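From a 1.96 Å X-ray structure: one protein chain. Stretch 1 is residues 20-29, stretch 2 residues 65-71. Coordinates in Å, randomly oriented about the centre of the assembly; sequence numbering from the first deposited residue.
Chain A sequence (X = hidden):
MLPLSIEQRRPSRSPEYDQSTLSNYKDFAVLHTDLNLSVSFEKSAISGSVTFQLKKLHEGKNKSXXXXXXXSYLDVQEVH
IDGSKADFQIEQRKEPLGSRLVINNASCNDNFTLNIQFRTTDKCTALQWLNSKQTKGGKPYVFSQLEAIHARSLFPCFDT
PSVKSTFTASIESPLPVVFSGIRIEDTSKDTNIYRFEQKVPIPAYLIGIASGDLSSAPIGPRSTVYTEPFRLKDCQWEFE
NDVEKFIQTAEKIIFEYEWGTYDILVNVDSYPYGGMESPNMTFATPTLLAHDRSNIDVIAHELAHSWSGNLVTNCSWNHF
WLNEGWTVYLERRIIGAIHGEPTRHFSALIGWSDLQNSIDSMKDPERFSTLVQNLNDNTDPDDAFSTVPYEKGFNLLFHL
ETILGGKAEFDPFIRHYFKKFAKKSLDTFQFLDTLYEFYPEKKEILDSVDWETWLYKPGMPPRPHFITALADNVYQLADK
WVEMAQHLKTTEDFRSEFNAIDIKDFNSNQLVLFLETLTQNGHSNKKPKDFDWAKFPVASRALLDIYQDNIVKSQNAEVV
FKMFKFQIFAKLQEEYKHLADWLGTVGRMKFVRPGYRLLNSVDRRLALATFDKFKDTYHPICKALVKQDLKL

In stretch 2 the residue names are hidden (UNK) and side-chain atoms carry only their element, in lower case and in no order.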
# COMPACT_ATOMS: atom_id res chain seq x y z
N SER A 20 -15.26 -11.93 4.26
CA SER A 20 -14.94 -10.81 5.14
C SER A 20 -16.04 -9.76 5.20
O SER A 20 -15.86 -8.72 5.84
CB SER A 20 -13.64 -10.11 4.70
OG SER A 20 -12.54 -10.99 4.80
N THR A 21 -17.17 -10.00 4.53
CA THR A 21 -18.30 -9.06 4.62
C THR A 21 -19.48 -9.72 5.32
O THR A 21 -19.71 -10.92 5.20
CB THR A 21 -18.75 -8.53 3.24
OG1 THR A 21 -19.85 -7.64 3.40
CG2 THR A 21 -19.18 -9.66 2.34
N LEU A 22 -20.25 -8.92 6.05
CA LEU A 22 -21.46 -9.39 6.70
C LEU A 22 -22.67 -9.04 5.82
O LEU A 22 -23.81 -9.32 6.18
CB LEU A 22 -21.61 -8.74 8.07
CG LEU A 22 -20.47 -9.04 9.05
CD1 LEU A 22 -20.69 -8.34 10.39
CD2 LEU A 22 -20.34 -10.54 9.24
N SER A 23 -22.41 -8.41 4.69
CA SER A 23 -23.48 -7.92 3.82
C SER A 23 -24.04 -9.05 2.95
O SER A 23 -23.39 -10.09 2.78
CB SER A 23 -22.99 -6.78 2.94
OG SER A 23 -22.18 -7.27 1.89
N ASN A 24 -25.24 -8.88 2.42
CA ASN A 24 -25.74 -9.90 1.49
C ASN A 24 -25.64 -9.40 0.07
O ASN A 24 -26.63 -9.26 -0.65
CB ASN A 24 -27.14 -10.42 1.87
CG ASN A 24 -28.19 -9.33 2.01
OD1 ASN A 24 -27.91 -8.13 1.94
ND2 ASN A 24 -29.43 -9.75 2.23
N TYR A 25 -24.41 -9.15 -0.34
CA TYR A 25 -24.14 -8.46 -1.59
C TYR A 25 -24.50 -9.27 -2.83
O TYR A 25 -24.78 -8.70 -3.88
CB TYR A 25 -22.68 -8.03 -1.65
CG TYR A 25 -21.70 -9.17 -1.80
CD1 TYR A 25 -21.20 -9.52 -3.05
CD2 TYR A 25 -21.29 -9.91 -0.70
CE1 TYR A 25 -20.29 -10.56 -3.20
CE2 TYR A 25 -20.39 -10.96 -0.83
CZ TYR A 25 -19.87 -11.26 -2.09
OH TYR A 25 -18.96 -12.28 -2.22
N LYS A 26 -24.48 -10.59 -2.73
CA LYS A 26 -24.85 -11.41 -3.89
C LYS A 26 -26.32 -11.20 -4.26
O LYS A 26 -26.76 -11.62 -5.34
CB LYS A 26 -24.61 -12.90 -3.63
CG LYS A 26 -23.17 -13.31 -3.40
CD LYS A 26 -22.32 -13.17 -4.65
CE LYS A 26 -21.05 -14.02 -4.56
NZ LYS A 26 -20.14 -13.83 -5.73
N ASP A 27 -27.09 -10.58 -3.37
CA ASP A 27 -28.54 -10.49 -3.55
C ASP A 27 -28.98 -9.20 -4.21
O ASP A 27 -30.17 -9.01 -4.48
CB ASP A 27 -29.25 -10.61 -2.20
CG ASP A 27 -29.14 -11.99 -1.59
OD1 ASP A 27 -28.77 -12.93 -2.32
OD2 ASP A 27 -29.41 -12.13 -0.38
N PHE A 28 -28.04 -8.29 -4.44
CA PHE A 28 -28.36 -6.98 -4.97
C PHE A 28 -27.31 -6.53 -5.96
O PHE A 28 -26.17 -6.97 -5.91
CB PHE A 28 -28.43 -5.94 -3.84
CG PHE A 28 -29.41 -6.28 -2.77
CD1 PHE A 28 -30.73 -5.88 -2.86
CD2 PHE A 28 -29.01 -7.01 -1.66
CE1 PHE A 28 -31.64 -6.19 -1.86
CE2 PHE A 28 -29.92 -7.34 -0.66
CZ PHE A 28 -31.23 -6.92 -0.76
N ALA A 29 -27.71 -5.64 -6.87
CA ALA A 29 -26.77 -4.94 -7.72
C ALA A 29 -26.72 -3.50 -7.25
O ALA A 29 -27.76 -2.89 -7.03
CB ALA A 29 -27.22 -5.01 -9.16
N UNK A 65 -37.49 -10.71 3.28
CA UNK A 65 -36.39 -10.16 2.50
C UNK A 65 -35.75 -8.97 3.20
O UNK A 65 -36.43 -7.99 3.53
o UNK A 65 -35.12 -10.98 0.06
o UNK A 65 -35.54 -8.96 -0.71
c UNK A 65 -36.86 -9.76 1.10
c UNK A 65 -35.77 -9.91 0.07
N UNK A 66 -34.45 -9.05 3.41
CA UNK A 66 -33.73 -8.03 4.16
C UNK A 66 -32.49 -7.57 3.42
O UNK A 66 -31.90 -8.32 2.65
o UNK A 66 -32.91 -10.05 7.76
c UNK A 66 -33.31 -8.57 5.53
c UNK A 66 -34.44 -8.70 6.53
o UNK A 66 -34.70 -9.32 8.82
c UNK A 66 -33.99 -9.41 7.80
N UNK A 67 -32.12 -6.31 3.66
CA UNK A 67 -30.82 -5.78 3.26
C UNK A 67 -29.92 -5.99 4.46
O UNK A 67 -30.32 -5.71 5.58
c UNK A 67 -30.91 -4.27 3.06
c UNK A 67 -29.82 -4.00 0.80
c UNK A 67 -30.98 -3.58 1.70
c UNK A 67 -32.31 -3.84 1.03
N UNK A 68 -28.70 -6.48 4.22
CA UNK A 68 -27.71 -6.60 5.27
C UNK A 68 -26.51 -5.78 4.80
O UNK A 68 -25.93 -6.06 3.75
c UNK A 68 -29.17 -10.89 6.57
c UNK A 68 -27.24 -8.04 5.43
n UNK A 68 -28.09 -10.33 6.05
c UNK A 68 -29.52 -8.73 6.47
c UNK A 68 -28.28 -8.97 5.98
n UNK A 68 -30.05 -9.94 6.83
N UNK A 69 -26.13 -4.76 5.57
CA UNK A 69 -24.94 -3.97 5.24
C UNK A 69 -23.88 -4.07 6.34
O UNK A 69 -24.19 -4.42 7.49
c UNK A 69 -26.28 -0.60 3.59
c UNK A 69 -25.88 -2.76 2.52
c UNK A 69 -26.25 -2.11 3.81
c UNK A 69 -25.30 -2.50 4.96
N UNK A 70 -22.64 -3.75 5.97
CA UNK A 70 -21.50 -3.75 6.87
C UNK A 70 -21.49 -2.40 7.57
O UNK A 70 -21.75 -1.40 6.94
c UNK A 70 -20.20 -3.84 6.05
o UNK A 70 -19.78 -6.17 6.29
c UNK A 70 -19.93 -5.23 5.48
o UNK A 70 -19.79 -5.36 4.24
N UNK A 71 -21.18 -2.38 8.86
CA UNK A 71 -20.85 -1.15 9.56
C UNK A 71 -19.85 -1.53 10.62
O UNK A 71 -19.77 -2.70 10.99
c UNK A 71 -22.07 -0.48 10.27
o UNK A 71 -22.39 -1.19 11.48
c UNK A 71 -23.27 -0.41 9.37
O HOH W 1 -32.46 -11.08 0.61

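Position 65 carries two side-chain carbons, the second bearing two oxygens: a carboxylate one carbon from CA. No atom of it touches stretch 1 directly, but one oxygen lies 2.7 Å from water 1. This is aspartate. Asp65 is poorly ordered and follows a cis peptide bond. Water 1 can donate to Asp65 OD2, and it lies 3.4 Å from Asp27 OD2, a weak bond at best; it has more acceptors in reach than protons, so the two need not be made at once.

Position 66 has three side-chain carbons in a row, the third with two oxygens. The side chain comes no nearer to stretch 1 than 5.2 Å, from its CB to Asn24 ND2; the contribution comes from the backbone, where Asn24 ND2 donates to the O of position 66 at 2.9 Å, with an angle of 162° at the hydrogen. This longer carboxylate is glutamate.

Position 67 has four carbons and no heteroatom, forked at the second carbon, which is one bond beyond CB. One terminal carbon sits 3.7 Å from the centroid of the Phe28 ring and 16° off its normal, a CH-pi contact over the face, whereas Glu66 O lies at the ring edge, 3.7 Å from Phe28 CZ. The fork gives leucine rather than isoleucine.

Position 68 shows one carbon followed by a five-membered ring of three carbons and two nitrogens. Its CA-to-CB bond points toward stretch 1, and Asn24 ND2 lies over one face of the ring, the imidazole of histidine. His68 NE2 donates to Glu66 OE2 at 3.0 Å, linking two side chains of the same strand.

Position 69 again has four carbons forked at the second. Its CA-to-CB bond points away from stretch 1, although its CA comes within 4.1 Å of Ser23 CB. It is leucine.

Position 70 has two carbons, the second carrying two oxygens; one oxygen accepts from Thr21 OG1 at a very short 2.4 Å, the other from Leu22 N at 2.8 Å and a nearly straight 170°. It is aspartate.

Position 71 has one carbon bearing an oxygen and a carbon, points away and makes no contact with stretch 1. It is threonine.

The contact, burying 453 Å² in total, rests on two polar anchors and an apolar one. Asn24 uses its amide like a piece of backbone: OD1 accepts from His68 N at 2.9 Å while ND2 serves Glu66 O, and Asn24 N donates to His68 O at 3.2 Å. Asp70 holds Thr21 and Leu22 with its two oxygens; Thr21 OG1 in turn accepts from Ser23 N at 3.0 Å, bracing the loop. Phe28 against Leu67 supplies the apolar packing.

Stretch 2, residues 65-71: DELHLDT
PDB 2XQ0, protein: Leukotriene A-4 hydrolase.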